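Local coordinates for protein porin B (Pseudomonas putida, PDB 4GEY) that probably carries glucose and related sugars across the outer membrane through a carbohydrate-selective beta-barrel channel, at residues I234-V240 with Y252-Y258; F152-F158 with Q206-F210; W403-N409 with G429-S435. The protein carries 2 engineered substitutions. All blocks are in the same frame, centred on the assembly; numbering follows the deposited sequence.

Interaction 1: I234-V240 with Y252-Y258; sequences IMPMEAV and YRLGYYY. Engineered in segment 234-240: Met-235 (natural residue Leu), Met-237 (natural residue Val). With C8E ((hydroxyethyloxy)tri(ethyloxy)octane), chain C.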
loop_
_atom_site.group_PDB
_atom_site.type_symbol
_atom_site.label_atom_id
_atom_site.label_comp_id
_atom_site.label_asym_id
_atom_site.label_seq_id
_atom_site.Cartn_x
_atom_site.Cartn_y
_atom_site.Cartn_z
ATOM N N ILE A 234 3.818 14.141 9.647
ATOM C CA ILE A 234 2.512 13.489 9.594
ATOM C C ILE A 234 2.217 12.827 10.924
ATOM O O ILE A 234 3.054 12.145 11.503
ATOM C CB ILE A 234 2.390 12.439 8.473
ATOM C CG1 ILE A 234 2.559 13.099 7.099
ATOM C CG2 ILE A 234 1.040 11.698 8.580
ATOM C CD1 ILE A 234 2.362 12.142 5.938
HETATM N N MSE A 235 1.012 13.046 11.411
HETATM C CA MSE A 235 0.639 12.586 12.725
HETATM C C MSE A 235 -0.600 11.711 12.601
HETATM O O MSE A 235 -1.714 12.218 12.606
HETATM C CB MSE A 235 0.342 13.799 13.586
HETATM C CG MSE A 235 0.014 13.491 15.016
HETATM SE SE MSE A 235 -0.831 15.054 15.828
HETATM C CE MSE A 235 -2.728 14.635 15.548
ATOM N N PRO A 236 -0.410 10.395 12.454
ATOM C CA PRO A 236 -1.555 9.482 12.396
ATOM C C PRO A 236 -1.994 9.031 13.777
ATOM O O PRO A 236 -1.140 8.911 14.660
ATOM C CB PRO A 236 -1.005 8.284 11.614
ATOM C CG PRO A 236 0.430 8.284 11.893
ATOM C CD PRO A 236 0.854 9.714 12.143
HETATM N N MSE A 237 -3.297 8.806 13.957
HETATM C CA MSE A 237 -3.847 8.198 15.182
HETATM C C MSE A 237 -4.730 7.023 14.796
HETATM O O MSE A 237 -5.329 7.022 13.723
HETATM C CB MSE A 237 -4.701 9.194 15.964
HETATM C CG MSE A 237 -4.095 10.558 16.107
HETATM SE SE MSE A 237 -5.417 11.872 16.709
HETATM C CE MSE A 237 -5.709 11.203 18.527
ATOM N N GLU A 238 -4.844 6.033 15.666
ATOM C CA GLU A 238 -5.621 4.857 15.297
ATOM C C GLU A 238 -6.111 4.049 16.479
ATOM O O GLU A 238 -5.442 3.950 17.506
ATOM C CB GLU A 238 -4.798 3.952 14.385
ATOM C CG GLU A 238 -5.619 3.012 13.538
ATOM C CD GLU A 238 -4.757 2.224 12.572
ATOM O OE1 GLU A 238 -3.550 2.039 12.861
ATOM O OE2 GLU A 238 -5.281 1.803 11.522
ATOM N N ALA A 239 -7.291 3.470 16.317
ATOM C CA ALA A 239 -7.804 2.492 17.258
ATOM C C ALA A 239 -7.981 1.205 16.476
ATOM O O ALA A 239 -8.510 1.226 15.362
ATOM C CB ALA A 239 -9.128 2.958 17.848
ATOM N N VAL A 240 -7.511 0.096 17.042
ATOM C CA VAL A 240 -7.558 -1.196 16.360
ATOM C C VAL A 240 -8.193 -2.256 17.257
ATOM O O VAL A 240 -7.621 -2.657 18.274
ATOM C CB VAL A 240 -6.155 -1.634 15.887
ATOM C CG1 VAL A 240 -6.170 -3.055 15.357
ATOM C CG2 VAL A 240 -5.625 -0.677 14.830
ATOM N N TYR A 252 -10.726 -4.571 13.238
ATOM C CA TYR A 252 -11.357 -3.334 12.804
ATOM C C TYR A 252 -10.500 -2.139 13.196
ATOM O O TYR A 252 -10.104 -2.017 14.347
ATOM C CB TYR A 252 -12.777 -3.226 13.385
ATOM C CG TYR A 252 -13.651 -4.397 12.995
ATOM C CD1 TYR A 252 -13.643 -5.566 13.743
ATOM C CD2 TYR A 252 -14.456 -4.352 11.865
ATOM C CE1 TYR A 252 -14.409 -6.641 13.397
ATOM C CE2 TYR A 252 -15.240 -5.434 11.508
ATOM C CZ TYR A 252 -15.205 -6.574 12.284
ATOM O OH TYR A 252 -15.959 -7.670 11.959
ATOM N N ARG A 253 -10.211 -1.277 12.227
ATOM C CA ARG A 253 -9.359 -0.111 12.436
ATOM C C ARG A 253 -10.107 1.162 12.149
ATOM O O ARG A 253 -10.791 1.256 11.129
ATOM C CB ARG A 253 -8.164 -0.122 11.481
ATOM C CG ARG A 253 -7.252 -1.325 11.588
ATOM C CD ARG A 253 -5.938 -1.052 10.894
ATOM N NE ARG A 253 -4.983 -2.128 11.124
ATOM C CZ ARG A 253 -3.839 -2.000 11.788
ATOM N NH1 ARG A 253 -3.477 -0.829 12.293
ATOM N NH2 ARG A 253 -3.053 -3.060 11.933
ATOM N N LEU A 254 -9.954 2.149 13.026
ATOM C CA LEU A 254 -10.471 3.483 12.761
ATOM C C LEU A 254 -9.353 4.482 13.038
ATOM O O LEU A 254 -8.735 4.447 14.105
ATOM C CB LEU A 254 -11.707 3.780 13.615
ATOM C CG LEU A 254 -12.188 5.239 13.680
ATOM C CD1 LEU A 254 -12.924 5.674 12.424
ATOM C CD2 LEU A 254 -13.071 5.442 14.873
ATOM N N GLY A 255 -9.079 5.359 12.071
ATOM C CA GLY A 255 -7.962 6.282 12.191
ATOM C C GLY A 255 -8.141 7.659 11.579
ATOM O O GLY A 255 -9.059 7.913 10.796
ATOM N N TYR A 256 -7.226 8.550 11.942
ATOM C CA TYR A 256 -7.213 9.925 11.469
ATOM C C TYR A 256 -5.743 10.316 11.277
ATOM O O TYR A 256 -4.880 9.883 12.039
ATOM C CB TYR A 256 -7.911 10.827 12.497
ATOM C CG TYR A 256 -7.674 12.308 12.315
ATOM C CD1 TYR A 256 -8.490 13.071 11.481
ATOM C CD2 TYR A 256 -6.635 12.948 12.979
ATOM C CE1 TYR A 256 -8.261 14.427 11.306
ATOM C CE2 TYR A 256 -6.400 14.293 12.806
ATOM C CZ TYR A 256 -7.214 15.034 11.980
ATOM O OH TYR A 256 -6.979 16.386 11.831
ATOM N N TYR A 257 -5.442 11.097 10.247
ATOM C CA TYR A 257 -4.083 11.626 10.090
ATOM C C TYR A 257 -4.112 13.145 9.969
ATOM O O TYR A 257 -5.091 13.729 9.487
ATOM C CB TYR A 257 -3.356 11.027 8.872
ATOM C CG TYR A 257 -4.029 11.332 7.557
ATOM C CD1 TYR A 257 -3.726 12.480 6.851
ATOM C CD2 TYR A 257 -4.981 10.479 7.034
ATOM C CE1 TYR A 257 -4.354 12.775 5.664
ATOM C CE2 TYR A 257 -5.612 10.763 5.836
ATOM C CZ TYR A 257 -5.294 11.915 5.162
ATOM O OH TYR A 257 -5.923 12.207 3.979
ATOM N N TYR A 258 -3.022 13.772 10.395
ATOM C CA TYR A 258 -2.866 15.210 10.269
ATOM C C TYR A 258 -1.443 15.493 9.816
ATOM O O TYR A 258 -0.485 14.926 10.348
ATOM C CB TYR A 258 -3.174 15.922 11.589
ATOM C CG TYR A 258 -3.117 17.430 11.487
ATOM C CD1 TYR A 258 -4.206 18.166 11.011
ATOM C CD2 TYR A 258 -1.977 18.130 11.871
ATOM C CE1 TYR A 258 -4.150 19.551 10.923
ATOM C CE2 TYR A 258 -1.916 19.513 11.772
ATOM C CZ TYR A 258 -3.003 20.211 11.302
ATOM O OH TYR A 258 -2.928 21.583 11.216
HETATM C C1 C8E C . -10.275 8.666 15.598
HETATM C C2 C8E C . -8.906 8.176 16.026
HETATM C C3 C8E C . -9.042 7.459 17.363
HETATM C C4 C8E C . -8.153 8.086 18.429
HETATM C C5 C8E C . -7.280 7.041 19.112
HETATM C C6 C8E C . -5.842 7.544 19.199
HETATM C C7 C8E C . -5.435 7.801 20.643
HETATM C C8 C8E C . -3.944 8.087 20.797
HETATM O O9 C8E C . -3.336 7.037 21.528
HETATM C C10 C8E C . -2.209 7.463 22.276
HETATM C C11 C8E C . -1.485 6.284 22.928
HETATM O O12 C8E C . -0.716 6.730 24.031
#
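Residues 234-240 and 252-258 run antiparallel, with axes 4.5 Å apart at closest approach and N-to-C directions at 168°. Three hydrogen-bonded pairs fasten them, each by two backbone bonds: Met-235 N to Tyr-258 O (2.6 Å) with Tyr-258 N to Met-235 O (3.0 Å), Met-237 N to Tyr-256 O (2.7 Å) with Tyr-256 N to Met-237 O (3.0 Å), and Ala-239 N to Leu-254 O (2.8 Å) with Leu-254 N to Ala-239 O (2.9 Å). Alternating with them are the non-hydrogen-bonded pairs, of which Pro-236 with Tyr-257 is the tightest, CA to CA 4.0 Å; the pair asks no NH of Pro-236 toward 252-258, and its nitrogen faces strand 203-212, to which it cannot donate. Glu-238 faces Gly-255, where a CB would run into Met-237 O.

One face carries Met-235, Met-237, Ala-239, Leu-254, Tyr-256 and Tyr-258. Met-235 and Met-237 are engineered substitutions (for Leu and Val), present as selenomethionine. Met-237 SE sits 4.1 Å from Tyr-256 CD2, an oblique Met-aromatic contact, and Met-237 CE meets detergent atom C6 at 3.7 Å. On the other face Glu-238 OE1 makes a salt bridge to Arg-253 NH1 at 2.9 Å, weak as a hydrogen bond (N-H...O angle 124°), while Val-240 CG2 lies over one face of the guanidinium, 3.3 Å from Arg-253 NH1. Glu-238 also accepts bonds from Gln-206 and Trp-292, and Arg-253 NE pairs with Glu-251. Ala-239, Leu-254, Tyr-256 and Tyr-258 make one face largely apolar and aromatic, consistent with a membrane-facing surface; the charged network centred on buried Glu-238 suits the barrel interior.

Interaction 2: F152-F158 with Q206-F210; sequences FGEGEDF and QVGAF. With C8E ((hydroxyethyloxy)tri(ethyloxy)octane), chain C.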
loop_
_atom_site.group_PDB
_atom_site.type_symbol
_atom_site.label_atom_id
_atom_site.label_comp_id
_atom_site.label_asym_id
_atom_site.label_seq_id
_atom_site.Cartn_x
_atom_site.Cartn_y
_atom_site.Cartn_z
ATOM N N PHE A 152 10.814 3.856 9.003
ATOM C CA PHE A 152 9.819 2.968 8.412
ATOM C C PHE A 152 8.711 3.800 7.757
ATOM O O PHE A 152 8.705 5.020 7.870
ATOM C CB PHE A 152 9.246 1.984 9.454
ATOM C CG PHE A 152 8.870 2.614 10.782
ATOM C CD1 PHE A 152 9.842 2.971 11.708
ATOM C CD2 PHE A 152 7.543 2.809 11.117
ATOM C CE1 PHE A 152 9.496 3.544 12.917
ATOM C CE2 PHE A 152 7.191 3.364 12.331
ATOM C CZ PHE A 152 8.169 3.735 13.225
ATOM N N GLY A 153 7.783 3.155 7.059
ATOM C CA GLY A 153 6.672 3.864 6.441
ATOM C C GLY A 153 5.419 3.789 7.298
ATOM O O GLY A 153 5.288 2.876 8.116
ATOM N N GLU A 154 4.502 4.740 7.115
ATOM C CA GLU A 154 3.307 4.834 7.954
ATOM C C GLU A 154 2.463 3.544 7.921
ATOM O O GLU A 154 1.884 3.124 8.944
ATOM C CB GLU A 154 2.443 6.042 7.556
ATOM C CG GLU A 154 2.978 7.441 7.926
ATOM C CD GLU A 154 3.936 8.017 6.888
ATOM O OE1 GLU A 154 4.379 7.253 5.987
ATOM O OE2 GLU A 154 4.245 9.231 6.965
ATOM N N GLY A 155 2.425 2.906 6.754
ATOM C CA GLY A 155 1.544 1.774 6.536
ATOM C C GLY A 155 1.926 0.542 7.314
ATOM O O GLY A 155 1.126 -0.383 7.461
ATOM N N GLU A 156 3.154 0.525 7.809
ATOM C CA GLU A 156 3.661 -0.593 8.586
ATOM C C GLU A 156 2.957 -0.724 9.949
ATOM O O GLU A 156 2.865 -1.822 10.491
ATOM C CB GLU A 156 5.172 -0.434 8.756
ATOM C CG GLU A 156 5.841 -1.452 9.651
ATOM C CD GLU A 156 7.350 -1.358 9.606
ATOM O OE1 GLU A 156 7.909 -1.306 8.493
ATOM O OE2 GLU A 156 7.981 -1.339 10.680
ATOM N N ASP A 157 2.469 0.389 10.504
ATOM C CA ASP A 157 1.720 0.343 11.761
ATOM C C ASP A 157 0.310 0.889 11.616
ATOM O O ASP A 157 -0.623 0.443 12.282
ATOM C CB ASP A 157 2.444 1.127 12.855
ATOM C CG ASP A 157 3.783 0.526 13.200
ATOM O OD1 ASP A 157 4.720 0.713 12.390
ATOM O OD2 ASP A 157 3.891 -0.127 14.267
ATOM N N PHE A 158 0.155 1.866 10.740
ATOM C CA PHE A 158 -1.116 2.561 10.622
ATOM C C PHE A 158 -1.855 2.130 9.354
ATOM O O PHE A 158 -1.231 1.952 8.299
ATOM C CB PHE A 158 -0.867 4.076 10.644
ATOM C CG PHE A 158 -0.229 4.571 11.929
ATOM C CD1 PHE A 158 1.141 4.610 12.069
ATOM C CD2 PHE A 158 -1.011 4.995 12.990
ATOM C CE1 PHE A 158 1.718 5.068 13.236
ATOM C CE2 PHE A 158 -0.447 5.443 14.152
ATOM C CZ PHE A 158 0.923 5.478 14.281
ATOM N N GLN A 206 -3.090 3.986 19.228
ATOM C CA GLN A 206 -1.730 4.383 18.871
ATOM C C GLN A 206 -1.701 5.698 18.132
ATOM O O GLN A 206 -2.655 6.064 17.435
ATOM C CB GLN A 206 -1.046 3.310 18.027
ATOM C CG GLN A 206 -1.700 3.011 16.700
ATOM C CD GLN A 206 -0.876 2.005 15.908
ATOM O OE1 GLN A 206 0.215 1.616 16.338
ATOM N NE2 GLN A 206 -1.386 1.578 14.750
ATOM N N VAL A 207 -0.589 6.400 18.285
ATOM C CA VAL A 207 -0.374 7.674 17.613
ATOM C C VAL A 207 1.081 7.671 17.185
ATOM O O VAL A 207 1.900 6.968 17.779
ATOM C CB VAL A 207 -0.678 8.880 18.556
ATOM C CG1 VAL A 207 0.140 8.789 19.832
ATOM C CG2 VAL A 207 -0.423 10.210 17.858
ATOM N N GLY A 208 1.404 8.429 16.147
ATOM C CA GLY A 208 2.771 8.490 15.672
ATOM C C GLY A 208 3.132 9.855 15.131
ATOM O O GLY A 208 2.267 10.692 14.890
ATOM N N ALA A 209 4.427 10.078 14.947
ATOM C CA ALA A 209 4.909 11.296 14.313
ATOM C C ALA A 209 5.973 10.915 13.283
ATOM O O ALA A 209 7.024 10.372 13.632
ATOM C CB ALA A 209 5.465 12.249 15.347
ATOM N N PHE A 210 5.679 11.178 12.012
ATOM C CA PHE A 210 6.575 10.823 10.915
ATOM C C PHE A 210 7.124 12.074 10.258
ATOM O O PHE A 210 6.373 12.995 9.918
ATOM C CB PHE A 210 5.846 9.987 9.859
ATOM C CG PHE A 210 5.389 8.650 10.353
ATOM C CD1 PHE A 210 4.304 8.542 11.214
ATOM C CD2 PHE A 210 6.034 7.498 9.952
ATOM C CE1 PHE A 210 3.892 7.302 11.669
ATOM C CE2 PHE A 210 5.628 6.259 10.412
ATOM C CZ PHE A 210 4.558 6.162 11.267
HETATM C C1 C8E C . -10.275 8.666 15.598
HETATM C C2 C8E C . -8.906 8.176 16.026
HETATM C C3 C8E C . -9.042 7.459 17.363
HETATM C C4 C8E C . -8.153 8.086 18.429
HETATM C C5 C8E C . -7.280 7.041 19.112
HETATM C C6 C8E C . -5.842 7.544 19.199
HETATM C C7 C8E C . -5.435 7.801 20.643
HETATM C C8 C8E C . -3.944 8.087 20.797
HETATM O O9 C8E C . -3.336 7.037 21.528
HETATM C C10 C8E C . -2.209 7.463 22.276
HETATM C C11 C8E C . -1.485 6.284 22.928
HETATM O O12 C8E C . -0.716 6.730 24.031
#
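An aromatic cluster of Phe-152, Phe-158 and Phe-210 joins the loop that follows strand 145-149 to the inner face of the barrel wall at strand 203-212. Phe-210 is its centre. The ring edge of Phe-210 points toward the face of Phe-152 in an offset edge-to-face pair, centroids 5.7 Å apart, and Phe-210 CE1 approaches Phe-158 CE1 to 3.5 Å. Over one face of the Phe-210 ring lies Glu-154 CG, a CH-pi contact 3.5 Å from the centroid. Gly-208 leaves room for Phe-158: CZ of Phe-158 reaches Gly-208 N at 3.5 Å, and a CB on Gly-208 would clash with that CZ. The one hydrogen bond across runs from Gln-206 NE2 to Asp-157 O, 2.8 Å, and Gln-206 NE2 also bonds Glu-238. The Asp-157 carboxylate pairs instead with Arg-194 and Lys-148. Val-207 points away, its CG1 3.6 Å from detergent atom C10. Buried rings thus hold the loop to the wall, with one hydrogen bond, from an amide lying over the Phe-158 ring.

Interaction 3: W403-N409 with G429-S435; sequences WLTVRPN and GLKIQSS. With C8E ((hydroxyethyloxy)tri(ethyloxy)octane), chain D.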
loop_
_atom_site.group_PDB
_atom_site.type_symbol
_atom_site.label_atom_id
_atom_site.label_comp_id
_atom_site.label_asym_id
_atom_site.label_seq_id
_atom_site.Cartn_x
_atom_site.Cartn_y
_atom_site.Cartn_z
ATOM N N TRP A 403 7.407 -21.890 1.085
ATOM C CA TRP A 403 8.305 -20.818 0.693
ATOM C C TRP A 403 7.960 -20.261 -0.683
ATOM O O TRP A 403 8.655 -19.382 -1.189
ATOM C CB TRP A 403 9.772 -21.271 0.751
ATOM C CG TRP A 403 10.080 -22.554 -0.007
ATOM C CD1 TRP A 403 10.165 -23.815 0.515
ATOM C CD2 TRP A 403 10.355 -22.684 -1.411
ATOM N NE1 TRP A 403 10.465 -24.725 -0.483
ATOM C CE2 TRP A 403 10.582 -24.054 -1.671
ATOM C CE3 TRP A 403 10.410 -21.780 -2.473
ATOM C CZ2 TRP A 403 10.873 -24.539 -2.954
ATOM C CZ3 TRP A 403 10.697 -22.266 -3.754
ATOM C CH2 TRP A 403 10.931 -23.627 -3.977
ATOM N N LEU A 404 6.886 -20.758 -1.286
ATOM C CA LEU A 404 6.517 -20.332 -2.632
ATOM C C LEU A 404 5.004 -20.314 -2.836
ATOM O O LEU A 404 4.333 -21.333 -2.665
ATOM C CB LEU A 404 7.163 -21.248 -3.674
ATOM C CG LEU A 404 7.438 -20.731 -5.104
ATOM C CD1 LEU A 404 7.057 -21.758 -6.157
ATOM C CD2 LEU A 404 6.800 -19.395 -5.413
ATOM N N THR A 405 4.476 -19.152 -3.208
ATOM C CA THR A 405 3.078 -19.019 -3.598
ATOM C C THR A 405 3.005 -18.347 -4.968
ATOM O O THR A 405 3.700 -17.371 -5.240
ATOM C CB THR A 405 2.247 -18.184 -2.572
ATOM O OG1 THR A 405 2.405 -18.730 -1.257
ATOM C CG2 THR A 405 0.758 -18.192 -2.943
ATOM N N VAL A 406 2.140 -18.869 -5.819
ATOM C CA VAL A 406 2.007 -18.388 -7.180
ATOM C C VAL A 406 0.548 -18.032 -7.369
ATOM O O VAL A 406 -0.320 -18.909 -7.235
ATOM C CB VAL A 406 2.431 -19.519 -8.174
ATOM C CG1 VAL A 406 1.944 -19.244 -9.572
ATOM C CG2 VAL A 406 3.939 -19.700 -8.152
ATOM N N ARG A 407 0.243 -16.759 -7.629
ATOM C CA ARG A 407 -1.168 -16.420 -7.884
ATOM C C ARG A 407 -1.481 -15.680 -9.163
ATOM O O ARG A 407 -1.273 -14.479 -9.266
ATOM C CB ARG A 407 -1.886 -15.765 -6.684
ATOM C CG ARG A 407 -1.123 -14.760 -5.916
ATOM C CD ARG A 407 -2.036 -14.071 -4.924
ATOM N NE ARG A 407 -2.228 -14.843 -3.702
ATOM C CZ ARG A 407 -1.346 -14.886 -2.707
ATOM N NH1 ARG A 407 -0.212 -14.206 -2.803
ATOM N NH2 ARG A 407 -1.590 -15.606 -1.622
ATOM N N PRO A 408 -1.984 -16.421 -10.156
ATOM C CA PRO A 408 -2.575 -15.790 -11.336
ATOM C C PRO A 408 -3.776 -14.958 -10.924
ATOM O O PRO A 408 -4.497 -15.302 -9.972
ATOM C CB PRO A 408 -3.027 -16.984 -12.185
ATOM C CG PRO A 408 -3.031 -18.166 -11.249
ATOM C CD PRO A 408 -1.937 -17.888 -10.276
ATOM N N ASN A 409 -3.990 -13.865 -11.639
ATOM C CA ASN A 409 -5.127 -13.008 -11.366
ATOM C C ASN A 409 -5.670 -12.347 -12.618
ATOM O O ASN A 409 -4.999 -12.281 -13.653
ATOM C CB ASN A 409 -4.765 -11.957 -10.321
ATOM C CG ASN A 409 -3.570 -11.125 -10.725
ATOM O OD1 ASN A 409 -3.716 -9.998 -11.203
ATOM N ND2 ASN A 409 -2.376 -11.672 -10.529
ATOM N N GLY A 429 -2.710 -10.872 -14.873
ATOM C CA GLY A 429 -1.584 -10.752 -13.975
ATOM C C GLY A 429 -1.105 -12.094 -13.466
ATOM O O GLY A 429 -1.842 -13.071 -13.495
ATOM N N LEU A 430 0.147 -12.138 -13.026
ATOM C CA LEU A 430 0.700 -13.287 -12.320
ATOM C C LEU A 430 1.553 -12.743 -11.182
ATOM O O LEU A 430 2.491 -11.963 -11.399
ATOM C CB LEU A 430 1.550 -14.163 -13.254
ATOM C CG LEU A 430 2.209 -15.395 -12.602
ATOM C CD1 LEU A 430 1.150 -16.269 -11.940
ATOM C CD2 LEU A 430 3.018 -16.229 -13.587
ATOM N N LYS A 431 1.224 -13.129 -9.962
ATOM C CA LYS A 431 1.959 -12.622 -8.814
ATOM C C LYS A 431 2.651 -13.770 -8.110
ATOM O O LYS A 431 2.038 -14.801 -7.840
ATOM C CB LYS A 431 1.032 -11.854 -7.858
ATOM C CG LYS A 431 1.735 -11.340 -6.628
ATOM C CD LYS A 431 0.936 -10.248 -5.921
ATOM C CE LYS A 431 1.606 -9.866 -4.612
ATOM N NZ LYS A 431 1.045 -8.641 -4.006
ATOM N N ILE A 432 3.933 -13.582 -7.838
ATOM C CA ILE A 432 4.765 -14.593 -7.203
ATOM C C ILE A 432 5.336 -14.071 -5.891
ATOM O O ILE A 432 5.841 -12.942 -5.830
ATOM C CB ILE A 432 5.954 -14.962 -8.098
ATOM C CG1 ILE A 432 5.483 -15.641 -9.373
ATOM C CG2 ILE A 432 6.927 -15.864 -7.355
ATOM C CD1 ILE A 432 6.619 -16.320 -10.100
ATOM N N GLN A 433 5.265 -14.890 -4.844
ATOM C CA GLN A 433 5.849 -14.539 -3.558
ATOM C C GLN A 433 6.727 -15.662 -3.083
ATOM O O GLN A 433 6.299 -16.806 -3.034
ATOM C CB GLN A 433 4.765 -14.280 -2.523
ATOM C CG GLN A 433 3.924 -13.068 -2.809
ATOM C CD GLN A 433 2.671 -13.042 -1.963
ATOM O OE1 GLN A 433 2.065 -14.082 -1.710
ATOM N NE2 GLN A 433 2.279 -11.857 -1.507
ATOM N N SER A 434 7.961 -15.349 -2.718
ATOM C CA SER A 434 8.849 -16.387 -2.221
ATOM C C SER A 434 9.856 -15.908 -1.172
ATOM O O SER A 434 10.384 -14.790 -1.255
ATOM C CB SER A 434 9.587 -17.036 -3.381
ATOM O OG SER A 434 10.282 -18.165 -2.909
ATOM N N SER A 435 10.120 -16.765 -0.189
ATOM C CA SER A 435 11.109 -16.463 0.835
ATOM C C SER A 435 12.254 -17.455 0.776
ATOM O O SER A 435 12.048 -18.671 0.756
ATOM C CB SER A 435 10.484 -16.436 2.229
ATOM O OG SER A 435 9.565 -17.489 2.402
HETATM C C1 C8E D . -2.478 -15.521 -15.503
HETATM C C2 C8E D . -3.750 -14.895 -16.070
HETATM C C3 C8E D . -4.908 -15.888 -16.027
HETATM C C4 C8E D . -6.046 -15.323 -15.182
HETATM C C5 C8E D . -6.159 -16.005 -13.813
HETATM C C6 C8E D . -7.571 -16.511 -13.509
HETATM C C7 C8E D . -7.909 -16.426 -12.022
HETATM C C8 C8E D . -9.416 -16.516 -11.804
HETATM O O9 C8E D . -9.840 -17.818 -11.425
HETATM C C10 C8E D . -10.485 -17.884 -10.160
HETATM C C11 C8E D . -11.571 -18.971 -10.131
HETATM O O12 C8E D . -11.094 -20.260 -10.493
HETATM C C13 C8E D . -11.723 -21.308 -9.756
HETATM C C14 C8E D . -10.859 -22.578 -9.685
HETATM O O15 C8E D . -11.656 -23.745 -9.544
HETATM C C16 C8E D . -11.295 -24.554 -8.435
HETATM C C17 C8E D . -10.831 -25.953 -8.854
HETATM O O18 C8E D . -10.471 -26.725 -7.714
HETATM C C19 C8E D . -11.262 -27.879 -7.490
HETATM C C20 C8E D . -10.414 -28.920 -6.762
HETATM O O21 C8E D . -10.704 -30.232 -7.193
#
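Gly-429, first in the segment and already inside strand 425-435, forms a hydrogen-bonded pair with Asn-409: Gly-429 N to Asn-409 O is 3.0 Å, Asn-409 N to Gly-429 O 2.9 Å. A CB on Gly-429 would collide with Asn-409 OD1, and a C8E tail touches the pair, its C1 3.2 Å from Gly-429 O. Leu-430 follows, on the face shared with Val-406 and Pro-408; Leu-430 CD1 lies 3.9 Å from both Val-406 CG1 and Pro-408 CD. Lys-431 turns to the other face. Its backbone pairs with Arg-407 through Arg-407 N to Lys-431 O, 2.7 Å, and Lys-431 N to Arg-407 O, 2.9 Å, whereas its NZ goes to the carbonyls of Phe-165 and Cys-163 and makes a salt bridge with Glu-121, a residue of the glucose pocket. Ile-432 returns to the apolar face, with CG2 4.0 Å from Leu-404 CD2. Gln-433 exchanges two 3.0 Å backbone bonds with Thr-405, Thr-405 N to Gln-433 O and Gln-433 N to Thr-405 O, and accepts a short one, 2.5 Å, from Arg-407 NH1 to Gln-433 OE1. Ser-434 OG donates to Trp-403 O at 2.7 Å, beside the edge of the indole, and Ser-435 N reaches the same Trp-403 O at 3.2 Å.

The N-to-C directions of the two strand segments lie at 163°. This antiparallel hairpin is typical of an outer-membrane porin: Leu-404, Val-406, Leu-430 and Ile-432 make an apolar face consistent with the membrane, opposite the polar Arg-407, Lys-431 and Gln-433, and strand 425-435 also pairs with strand 42-57, closing the barrel.

In the fold
All three contacts reach one curled antiparallel sheet, the porin barrel, interaction 2 through strand 203-212 alone. They come in series: interaction 2 closes before interaction 1 opens, and interaction 3 follows near the C-terminus. Interactions 1 and 2 are neighbours, centres 9 Å apart, because strands 203-212 and 232-245 lie side by side; Ile-234 N meets Phe-210 O and Glu-238 N meets Gln-206 O, each at 2.8 Å in a probable hydrogen bond. Interaction 3 sits across the chain's centre, 31 Å from interaction 1 and 27 Å from interaction 2 between centres. Wall hairpins on opposite sides, with the 152-158 loop packed on strand 203-212, are consistent with a pore narrowed by inward loops.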